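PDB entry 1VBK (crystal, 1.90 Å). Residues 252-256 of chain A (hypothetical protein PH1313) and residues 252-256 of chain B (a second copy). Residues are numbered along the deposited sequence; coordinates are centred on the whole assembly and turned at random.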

# COMPACT_ATOMS: atom_id res chain seq x y z
N ARG A 252 2.92 6.65 -6.27
CA ARG A 252 1.53 6.50 -6.71
C ARG A 252 1.33 5.27 -7.60
O ARG A 252 0.46 4.44 -7.32
N ASP A 253 2.13 5.15 -8.65
CA ASP A 253 1.99 4.02 -9.58
C ASP A 253 2.14 2.63 -8.96
O ASP A 253 1.42 1.70 -9.34
N PHE A 254 3.05 2.47 -8.01
CA PHE A 254 3.27 1.16 -7.41
C PHE A 254 2.58 0.91 -6.07
O PHE A 254 2.75 -0.16 -5.48
N GLY A 255 1.80 1.87 -5.60
CA GLY A 255 1.10 1.69 -4.34
C GLY A 255 2.03 1.55 -3.14
O GLY A 255 1.79 0.74 -2.25
N VAL A 256 3.10 2.34 -3.13
CA VAL A 256 4.09 2.33 -2.06
C VAL A 256 3.46 2.88 -0.77
O VAL A 256 2.78 3.90 -0.80
N ARG B 252 -0.31 -7.68 -6.12
CA ARG B 252 1.11 -7.52 -5.80
C ARG B 252 1.76 -6.40 -6.60
O ARG B 252 2.42 -5.52 -6.05
N ASP B 253 1.58 -6.43 -7.92
CA ASP B 253 2.20 -5.44 -8.79
C ASP B 253 1.81 -3.99 -8.55
O ASP B 253 2.61 -3.08 -8.76
N PHE B 254 0.58 -3.76 -8.11
CA PHE B 254 0.13 -2.40 -7.89
C PHE B 254 -0.03 -1.97 -6.43
O PHE B 254 -0.61 -0.92 -6.16
N GLY B 255 0.48 -2.78 -5.51
CA GLY B 255 0.40 -2.44 -4.10
C GLY B 255 -1.01 -2.23 -3.57
O GLY B 255 -1.26 -1.30 -2.79
N VAL B 256 -1.92 -3.10 -3.99
CA VAL B 256 -3.32 -3.04 -3.58
C VAL B 256 -3.43 -3.43 -2.11
O VAL B 256 -2.78 -4.38 -1.67

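Two copies of one helix end meet backbone to backbone, with the glycines at the centre and the F254(A) and F254(B) rings beside them. G255(A) and G255(B) lie with CA atoms 4.2 Å apart, and each has positive phi, which by itself favours glycine. A CB on G255(A) would point toward the partner and sit 2.4 Å from F254(B) O; one on G255(B) would sit 2.5 Å from F254(A) O, so both places are closed to a side chain. The room is taken by backbone: G255(B) CA makes a CA-H...O contact with F254(A) O at 3.6 Å. No hydrogen bond joins the stretches directly, but one water donates to both G255(A) O (water O to O 2.8 Å) and G255(B) O (3.0 Å), linking two carbonyls that cannot bond each other. The CA-to-CB bonds of F254(A) and F254(B) point away; with chi1 m (-71° in A, -69° in B) and chi2 -86° and -83°, each ring runs past the partner and brings only its CD1 side near it: F254(A) CD1 lies 3.8 Å from D253(B) O, and F254(B) CD1 3.6 Å from D253(A) O, both oblique. D253(A) and D253(B) are m, their CA-to-CB bonds sideways; D253(A) OD2 is hydrogen-bonded elsewhere in the structure. V256(A) and V256(B), t and buried, have CA-to-CB bonds pointing away; R252(A) and R252(B), t, t, m, stay out of reach.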

# COMPACT_ATOMS: atom_id res chain seq x y z
CB ARG A 252 1.08 7.76 -7.47
CG ARG A 252 -0.25 7.60 -8.21
CD ARG A 252 -0.55 8.78 -9.14
NE ARG A 252 -1.04 9.96 -8.42
CZ ARG A 252 -2.27 10.08 -7.93
NH1 ARG A 252 -3.15 9.10 -8.07
NH2 ARG A 252 -2.62 11.20 -7.30
CB ASP A 253 2.98 4.15 -10.73
CG ASP A 253 2.65 5.31 -11.65
OD1 ASP A 253 1.54 5.86 -11.55
OD2 ASP A 253 3.52 5.67 -12.48
CB PHE A 254 4.78 0.92 -7.28
CG PHE A 254 5.44 0.67 -8.61
CD1 PHE A 254 5.49 -0.61 -9.15
CD2 PHE A 254 5.97 1.73 -9.34
CE1 PHE A 254 6.05 -0.84 -10.41
CE2 PHE A 254 6.53 1.51 -10.60
CZ PHE A 254 6.57 0.23 -11.13
CB VAL A 256 5.30 3.22 -2.46
CG1 VAL A 256 6.23 3.42 -1.28
CG2 VAL A 256 6.04 2.56 -3.63
CB ARG B 252 1.87 -8.83 -6.04
CG ARG B 252 3.39 -8.67 -6.08
CD ARG B 252 4.08 -9.94 -6.59
NE ARG B 252 4.14 -10.99 -5.58
CZ ARG B 252 5.05 -11.04 -4.61
NH1 ARG B 252 5.98 -10.09 -4.51
NH2 ARG B 252 5.02 -12.02 -3.72
CB ASP B 253 1.93 -5.77 -10.26
CG ASP B 253 2.65 -7.03 -10.71
OD1 ASP B 253 3.53 -7.52 -9.98
OD2 ASP B 253 2.33 -7.52 -11.81
CB PHE B 254 -1.16 -2.17 -8.68
CG PHE B 254 -0.94 -2.14 -10.17
CD1 PHE B 254 -0.51 -0.98 -10.80
CD2 PHE B 254 -1.10 -3.29 -10.92
CE1 PHE B 254 -0.23 -0.97 -12.17
CE2 PHE B 254 -0.83 -3.30 -12.29
CZ PHE B 254 -0.39 -2.13 -12.92
CB VAL B 256 -4.16 -4.01 -4.45
CG1 VAL B 256 -5.58 -4.12 -3.93
CG2 VAL B 256 -4.15 -3.54 -5.90
O HOH W 1 0.06 -0.37 -0.31